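PDB 7CHU: putative pectin lyase from Geobacillus virus E2, which is the tailspike protein of a deep-sea thermophilic bacteriophage and probably recognises, and perhaps cleaves, a polysaccharide on the surface of its host. Local coordinates for residues A208-E216 and N236-S247; P156-Q167 and G188-L196. All coordinates share one frame; numbering follows the deposited sequence.

Contact 1: A208-E216 and N236-S247; sequences ANHGLYIEE and NKHGVYIYNGTS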
# COMPACT_ATOMS: atom_id res chain seq x y z
N ALA A 208 24.51 7.82 16.58
CA ALA A 208 24.52 7.11 17.86
C ALA A 208 23.48 7.64 18.85
O ALA A 208 23.22 7.00 19.88
CB ALA A 208 25.92 7.14 18.47
N ASN A 209 22.86 8.78 18.56
CA ASN A 209 21.66 9.20 19.26
C ASN A 209 20.47 8.68 18.45
O ASN A 209 20.62 7.75 17.66
CB ASN A 209 21.69 10.72 19.45
CG ASN A 209 20.99 11.17 20.72
OD1 ASN A 209 19.77 11.11 20.83
ND2 ASN A 209 21.77 11.68 21.68
N HIS A 210 19.27 9.22 18.65
CA HIS A 210 18.14 8.81 17.82
C HIS A 210 18.47 9.06 16.35
O HIS A 210 19.17 10.02 16.02
CB HIS A 210 16.87 9.59 18.19
CG HIS A 210 16.43 9.44 19.62
ND1 HIS A 210 16.22 8.22 20.23
CD2 HIS A 210 16.09 10.38 20.53
CE1 HIS A 210 15.79 8.41 21.46
NE2 HIS A 210 15.70 9.72 21.67
N GLY A 211 17.97 8.19 15.48
CA GLY A 211 18.17 8.42 14.05
C GLY A 211 17.26 9.54 13.61
O GLY A 211 17.71 10.56 13.09
N LEU A 212 15.96 9.35 13.83
CA LEU A 212 14.94 10.34 13.52
C LEU A 212 14.15 10.56 14.81
O LEU A 212 13.58 9.61 15.36
CB LEU A 212 14.05 9.84 12.38
CG LEU A 212 12.79 10.60 11.97
CD1 LEU A 212 13.18 11.97 11.41
CD2 LEU A 212 12.01 9.79 10.93
N TYR A 213 14.18 11.77 15.34
CA TYR A 213 13.43 12.13 16.54
C TYR A 213 12.22 12.93 16.12
O TYR A 213 12.32 13.86 15.30
CB TYR A 213 14.30 12.92 17.52
CG TYR A 213 13.54 13.37 18.75
CD1 TYR A 213 13.26 12.48 19.79
CD2 TYR A 213 13.07 14.67 18.86
CE1 TYR A 213 12.55 12.88 20.90
CE2 TYR A 213 12.35 15.08 19.98
CZ TYR A 213 12.10 14.18 20.99
OH TYR A 213 11.39 14.58 22.09
N ILE A 214 11.06 12.58 16.67
CA ILE A 214 9.78 13.11 16.24
C ILE A 214 8.98 13.44 17.49
O ILE A 214 8.72 12.56 18.32
CB ILE A 214 9.01 12.10 15.34
CG1 ILE A 214 9.78 11.86 14.03
CG2 ILE A 214 7.58 12.57 15.03
CD1 ILE A 214 9.16 10.74 13.15
N GLU A 215 8.59 14.71 17.65
CA GLU A 215 7.84 15.14 18.82
C GLU A 215 6.69 16.03 18.38
O GLU A 215 6.92 17.06 17.75
CB GLU A 215 8.73 15.90 19.81
CG GLU A 215 7.92 16.44 20.99
CD GLU A 215 8.77 17.27 21.98
OE1 GLU A 215 8.22 18.17 22.64
OE2 GLU A 215 9.99 17.00 22.10
N GLU A 216 5.47 15.62 18.70
CA GLU A 216 4.26 16.36 18.37
C GLU A 216 4.20 16.73 16.89
O GLU A 216 4.06 17.90 16.52
CB GLU A 216 4.12 17.60 19.26
CG GLU A 216 2.66 18.06 19.35
CD GLU A 216 2.53 19.48 19.91
OE1 GLU A 216 3.25 19.80 20.90
OE2 GLU A 216 1.71 20.26 19.35
N ASN A 236 19.06 4.36 25.71
CA ASN A 236 17.65 4.53 25.36
C ASN A 236 17.46 5.38 24.10
O ASN A 236 16.52 6.18 24.01
CB ASN A 236 16.87 5.12 26.53
CG ASN A 236 15.41 4.91 26.39
OD1 ASN A 236 14.99 3.95 25.75
ND2 ASN A 236 14.61 5.80 26.97
N LYS A 237 18.35 5.22 23.13
CA LYS A 237 18.25 5.89 21.83
C LYS A 237 17.91 4.86 20.74
O LYS A 237 18.45 3.74 20.75
CB LYS A 237 19.56 6.60 21.47
CG LYS A 237 20.07 7.53 22.56
CD LYS A 237 19.04 8.55 23.00
CE LYS A 237 19.61 9.46 24.11
NZ LYS A 237 18.55 10.30 24.69
N HIS A 238 17.04 5.26 19.80
CA HIS A 238 16.40 4.31 18.89
C HIS A 238 16.42 4.82 17.45
O HIS A 238 16.80 5.96 17.16
CB HIS A 238 14.97 4.01 19.38
CG HIS A 238 14.94 3.52 20.80
ND1 HIS A 238 15.22 2.22 21.15
CD2 HIS A 238 14.70 4.17 21.97
CE1 HIS A 238 15.13 2.07 22.46
NE2 HIS A 238 14.82 3.25 22.99
N GLY A 239 16.06 3.93 16.51
CA GLY A 239 16.10 4.29 15.11
C GLY A 239 15.17 5.45 14.78
O GLY A 239 15.58 6.45 14.18
N VAL A 240 13.91 5.33 15.18
CA VAL A 240 12.91 6.40 15.10
C VAL A 240 12.24 6.49 16.46
O VAL A 240 11.77 5.48 16.98
CB VAL A 240 11.85 6.13 14.02
CG1 VAL A 240 10.82 7.29 13.97
CG2 VAL A 240 12.49 5.94 12.67
N TYR A 241 12.24 7.67 17.06
CA TYR A 241 11.64 7.89 18.37
C TYR A 241 10.49 8.87 18.20
O TYR A 241 10.71 10.02 17.79
CB TYR A 241 12.68 8.41 19.36
CG TYR A 241 12.27 8.33 20.83
CD1 TYR A 241 11.45 9.31 21.43
CD2 TYR A 241 12.72 7.29 21.64
CE1 TYR A 241 11.08 9.21 22.80
CE2 TYR A 241 12.37 7.21 23.00
CZ TYR A 241 11.55 8.16 23.56
OH TYR A 241 11.23 8.05 24.89
N ILE A 242 9.27 8.43 18.49
CA ILE A 242 8.07 9.24 18.29
C ILE A 242 7.49 9.56 19.67
O ILE A 242 7.02 8.66 20.37
CB ILE A 242 7.04 8.52 17.41
CG1 ILE A 242 7.65 8.22 16.03
CG2 ILE A 242 5.78 9.38 17.32
CD1 ILE A 242 6.95 7.10 15.18
N TYR A 243 7.53 10.84 20.06
CA TYR A 243 7.13 11.31 21.38
C TYR A 243 5.88 12.17 21.27
O TYR A 243 5.72 12.94 20.32
CB TYR A 243 8.30 12.11 22.00
CG TYR A 243 8.13 12.59 23.42
CD1 TYR A 243 7.51 11.80 24.39
CD2 TYR A 243 8.64 13.82 23.81
CE1 TYR A 243 7.37 12.25 25.71
CE2 TYR A 243 8.52 14.28 25.12
CZ TYR A 243 7.88 13.49 26.07
OH TYR A 243 7.77 13.93 27.37
N ASN A 244 4.96 12.06 22.23
CA ASN A 244 3.80 12.94 22.13
C ASN A 244 4.13 14.36 22.60
O ASN A 244 3.55 15.32 22.08
CB ASN A 244 2.59 12.35 22.89
CG ASN A 244 2.87 12.01 24.37
OD1 ASN A 244 4.01 11.89 24.83
ND2 ASN A 244 1.79 11.79 25.10
N GLY A 245 5.11 14.52 23.48
CA GLY A 245 5.38 15.80 24.11
C GLY A 245 4.40 16.11 25.23
O GLY A 245 3.58 15.27 25.62
N THR A 246 4.47 17.34 25.74
CA THR A 246 3.70 17.68 26.93
C THR A 246 2.37 18.36 26.63
O THR A 246 1.60 18.60 27.57
CB THR A 246 4.52 18.60 27.85
OG1 THR A 246 4.88 19.77 27.11
CG2 THR A 246 5.77 17.90 28.32
N SER A 247 2.07 18.67 25.37
CA SER A 247 0.86 19.39 25.01
C SER A 247 -0.15 18.55 24.25
O SER A 247 -1.35 18.60 24.54
CB SER A 247 1.20 20.63 24.15
OG SER A 247 1.88 21.60 24.92
O HOH W 1 18.27 12.33 22.45
O HOH W 2 6.39 18.98 24.32
O HOH W 3 3.06 17.86 22.81
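The imidazole of His210 fills a slot between Tyr241 and Lys237. CB of Tyr241 sits over the centre of one ring face, 3.7 Å from the His210 centroid. CD of Lys237 lies over the opposite face, nearer the rim, 3.8 Å from the same centroid. The lysine chain bends at chi2 (-55°) and crosses the imidazole at about a right angle. The ring's rotation is fixed by His238 N, which donates in the ring plane to His210 ND1 at 3.1 Å. Water 1 joins Lys237 NZ to Asn209 OD1.

Farther along, Tyr213 and Tyr241 lie side by side, with Tyr213 CE1 3.8 Å from Tyr241 CD1. Tyr213 OH lies 3.3 Å from Tyr243 CD2 and donates to Glu215 OE2. Tyr241 OH hydrogen-bonds to Asp271.

On the face of Leu212 and Ile214, CD1 of Ile214 rests against Val240 CG1 (3.9 Å) and also meets Ile242 CG1. Leu212 adds CD2 against the same Val240 methyl. The parallel strands are joined by backbone hydrogen bonds, such as Tyr241 N to Leu212 O at 2.9 Å. Tyr213 beside Tyr241, and Leu212 and Ile214 beside Val240 and Ile242, form side-chain ladders of a parallel beta-helix, consistent with the pectate lyase-like family.

Contact 2: P156-Q167 and G188-L196; sequences PVFEFVPSDTAQ and GVSLKKISL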
# COMPACT_ATOMS: atom_id res chain seq x y z
N PRO A 156 20.81 17.42 16.83
CA PRO A 156 20.52 16.89 15.49
C PRO A 156 21.36 17.56 14.42
O PRO A 156 21.87 18.66 14.60
CB PRO A 156 19.03 17.21 15.30
CG PRO A 156 18.75 18.35 16.24
CD PRO A 156 19.68 18.17 17.41
N VAL A 157 21.52 16.85 13.30
CA VAL A 157 22.15 17.44 12.12
C VAL A 157 21.22 18.48 11.51
O VAL A 157 21.61 19.64 11.30
CB VAL A 157 22.52 16.36 11.09
CG1 VAL A 157 23.19 16.98 9.88
CG2 VAL A 157 23.45 15.35 11.69
N PHE A 158 19.97 18.10 11.27
CA PHE A 158 18.92 19.01 10.82
C PHE A 158 17.85 19.05 11.89
O PHE A 158 17.21 18.03 12.17
CB PHE A 158 18.29 18.54 9.50
CG PHE A 158 19.19 18.65 8.31
CD1 PHE A 158 19.79 19.86 7.98
CD2 PHE A 158 19.41 17.54 7.50
CE1 PHE A 158 20.61 19.96 6.87
CE2 PHE A 158 20.22 17.64 6.38
CZ PHE A 158 20.82 18.84 6.06
N GLU A 159 17.59 20.25 12.43
CA GLU A 159 16.51 20.48 13.38
C GLU A 159 15.40 21.27 12.68
O GLU A 159 15.60 22.43 12.30
CB GLU A 159 17.02 21.24 14.62
CG GLU A 159 15.97 21.35 15.74
CD GLU A 159 16.37 22.30 16.90
OE1 GLU A 159 17.04 23.34 16.67
OE2 GLU A 159 15.98 22.03 18.06
N PHE A 160 14.23 20.64 12.54
CA PHE A 160 13.01 21.30 12.08
C PHE A 160 12.16 21.57 13.31
O PHE A 160 11.71 20.62 13.97
CB PHE A 160 12.21 20.44 11.08
CG PHE A 160 12.91 20.14 9.77
CD1 PHE A 160 13.87 19.12 9.70
CD2 PHE A 160 12.59 20.83 8.60
CE1 PHE A 160 14.50 18.83 8.50
CE2 PHE A 160 13.21 20.55 7.40
CZ PHE A 160 14.18 19.55 7.36
N VAL A 161 11.92 22.84 13.63
CA VAL A 161 11.10 23.23 14.78
C VAL A 161 10.66 24.67 14.52
O VAL A 161 11.46 25.45 13.99
CB VAL A 161 11.89 23.10 16.10
CG1 VAL A 161 13.09 24.08 16.14
CG2 VAL A 161 11.00 23.35 17.33
N PRO A 162 9.44 25.08 14.86
CA PRO A 162 9.07 26.49 14.65
C PRO A 162 9.89 27.39 15.55
O PRO A 162 10.13 27.07 16.72
CB PRO A 162 7.59 26.53 15.02
CG PRO A 162 7.39 25.32 15.95
CD PRO A 162 8.32 24.28 15.39
N SER A 163 10.31 28.54 15.01
CA SER A 163 11.00 29.50 15.86
C SER A 163 10.10 29.96 17.01
O SER A 163 10.59 30.21 18.12
CB SER A 163 11.47 30.70 15.03
OG SER A 163 10.37 31.34 14.39
N ASP A 164 8.80 30.08 16.77
CA ASP A 164 7.80 30.43 17.77
C ASP A 164 7.00 29.16 18.09
O ASP A 164 6.25 28.67 17.23
CB ASP A 164 6.90 31.53 17.22
CG ASP A 164 5.87 32.03 18.23
OD1 ASP A 164 5.78 31.47 19.36
OD2 ASP A 164 5.15 33.00 17.87
N THR A 165 7.12 28.63 19.31
CA THR A 165 6.43 27.37 19.61
C THR A 165 4.95 27.54 19.95
O THR A 165 4.31 26.56 20.33
CB THR A 165 7.11 26.62 20.75
OG1 THR A 165 7.29 27.51 21.86
CG2 THR A 165 8.46 26.07 20.30
N ALA A 166 4.41 28.75 19.84
CA ALA A 166 2.97 28.95 19.89
C ALA A 166 2.30 28.62 18.56
O ALA A 166 1.06 28.62 18.47
CB ALA A 166 2.66 30.39 20.30
N GLN A 167 3.11 28.36 17.53
CA GLN A 167 2.74 28.11 16.15
C GLN A 167 3.29 26.76 15.71
O GLN A 167 4.00 26.07 16.45
CB GLN A 167 3.28 29.20 15.21
CG GLN A 167 3.06 30.64 15.60
CD GLN A 167 3.13 31.52 14.38
OE1 GLN A 167 2.48 31.23 13.36
NE2 GLN A 167 3.93 32.58 14.44
N GLY A 188 20.07 12.28 13.74
CA GLY A 188 20.15 12.56 12.32
C GLY A 188 19.25 13.70 11.94
O GLY A 188 19.69 14.73 11.43
N VAL A 189 17.96 13.54 12.21
CA VAL A 189 16.94 14.52 11.87
C VAL A 189 16.00 14.63 13.05
O VAL A 189 15.56 13.61 13.58
CB VAL A 189 16.14 14.13 10.60
CG1 VAL A 189 14.98 15.10 10.36
CG2 VAL A 189 17.06 14.02 9.39
N SER A 190 15.70 15.86 13.45
CA SER A 190 14.75 16.13 14.52
C SER A 190 13.57 16.91 13.96
O SER A 190 13.77 17.94 13.31
CB SER A 190 15.40 16.93 15.64
OG SER A 190 14.52 17.07 16.74
N LEU A 191 12.36 16.44 14.27
CA LEU A 191 11.11 17.05 13.83
C LEU A 191 10.26 17.36 15.05
O LEU A 191 10.04 16.49 15.90
CB LEU A 191 10.32 16.12 12.87
CG LEU A 191 11.03 15.50 11.65
CD1 LEU A 191 10.05 14.66 10.78
CD2 LEU A 191 11.71 16.57 10.79
N LYS A 192 9.77 18.60 15.16
CA LYS A 192 8.98 18.98 16.33
C LYS A 192 7.96 20.02 15.94
O LYS A 192 8.32 21.02 15.31
CB LYS A 192 9.88 19.53 17.45
CG LYS A 192 9.09 20.00 18.68
CD LYS A 192 10.02 20.27 19.85
CE LYS A 192 9.25 20.74 21.07
NZ LYS A 192 10.14 20.80 22.28
N LYS A 193 6.70 19.79 16.32
CA LYS A 193 5.60 20.74 16.10
C LYS A 193 5.44 21.06 14.62
O LYS A 193 5.29 22.21 14.21
CB LYS A 193 5.77 22.00 16.95
CG LYS A 193 5.44 21.75 18.42
CD LYS A 193 5.68 23.01 19.26
CE LYS A 193 5.53 22.75 20.75
NZ LYS A 193 4.12 22.45 21.08
N ILE A 194 5.49 20.01 13.81
CA ILE A 194 5.43 20.11 12.36
C ILE A 194 4.08 19.58 11.92
O ILE A 194 3.56 18.61 12.49
CB ILE A 194 6.57 19.31 11.71
CG1 ILE A 194 7.91 20.00 11.94
CG2 ILE A 194 6.32 19.05 10.23
CD1 ILE A 194 9.05 19.14 11.38
N SER A 195 3.50 20.21 10.90
CA SER A 195 2.29 19.71 10.26
C SER A 195 2.55 19.54 8.77
O SER A 195 3.29 20.33 8.17
CB SER A 195 1.10 20.67 10.45
OG SER A 195 0.60 20.60 11.76
N LEU A 196 1.93 18.52 8.18
CA LEU A 196 1.88 18.37 6.72
C LEU A 196 3.27 18.27 6.11
O LEU A 196 3.53 18.81 5.02
CB LEU A 196 1.06 19.50 6.09
CG LEU A 196 -0.43 19.38 6.43
CD1 LEU A 196 -1.15 20.72 6.59
CD2 LEU A 196 -1.09 18.53 5.39
O HOH W 4 12.90 19.33 16.25
O HOH W 5 2.92 24.71 18.70
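One carbonyl oxygen, Gly188 O, takes two successive backbone N-H groups, those of Val157 and Phe158. Both bonds are weak, each 3.4 Å from its nitrogen to Gly188 O. They form where both chains turn a corner, at Val157-Phe158 and at Gly188. Beyond the corner the pairing tightens into a short parallel ladder. Ser190 N donates to Phe158 O at 2.9 Å, and Phe160 N donates to Ser190 O at 2.8 Å. The last rung, Lys192 N to Phe160 O, is weak and bent to 133°.

Phe160 carries the apolar packing. Its CB meets the end of Ile194, CD1, at 3.4 Å. Its ring atom CD1 touches Leu191 CD2 at 3.5 Å, and CE1 reaches Val189 CG1. Phe160 CG stands anti to the carbonyl carbon (chi1 -64°), which sets the ring alongside Leu191. Ser190 O lies at the ring edge, in its plane.

From before the corner, Pro156 CB and CG abut CB of Ser190, on the face Ser190 shares with Glu159. Water 4 links Ser190 OG to Phe160 O. Past the ladder, Pro162 crosses Lys193 at about a right angle, with CD and CG both against Lys193 CB. In the Asp164-Gln167 turn, Thr165 O and CB come near CD of Lys193. Water 5 bonds to Thr165 O and Gln167 O, with a weak, long link to Lys193 NZ, whose salt bridge is with Glu216.

Strand 128-130 flanks 156-160 on its other side, and Glu159 makes a salt bridge with Lys127. Strand 169-175, which pairs with 187-195, packs Val172 on Phe160 and Ile194, while strand 177-180 supplies Ile179 to Phe158 and Val189, and at the far end Leu196 packs on Tyr226 of a second subunit.

Overall arrangement
From the N terminus, contact 2 comes first. It closes a loop of 20 residues, 168 to 187, containing strands 169-175 and 177-180. Contact 1 follows in series and closes a loop of 19 residues, 217 to 235, which includes strand 220-228. The loops neither nest nor cross. Strands 187-195 and 212-215 are neighbours, so the two contacts join side to side, their centres about 12 Å apart. A probable hydrogen bond from Leu191 N to Tyr213 O and the salt bridge between Lys193 and Glu216 bind them. Together they set strands 156-160, 187-195, 212-215 and 240-243 in order along the parallel beta-helix.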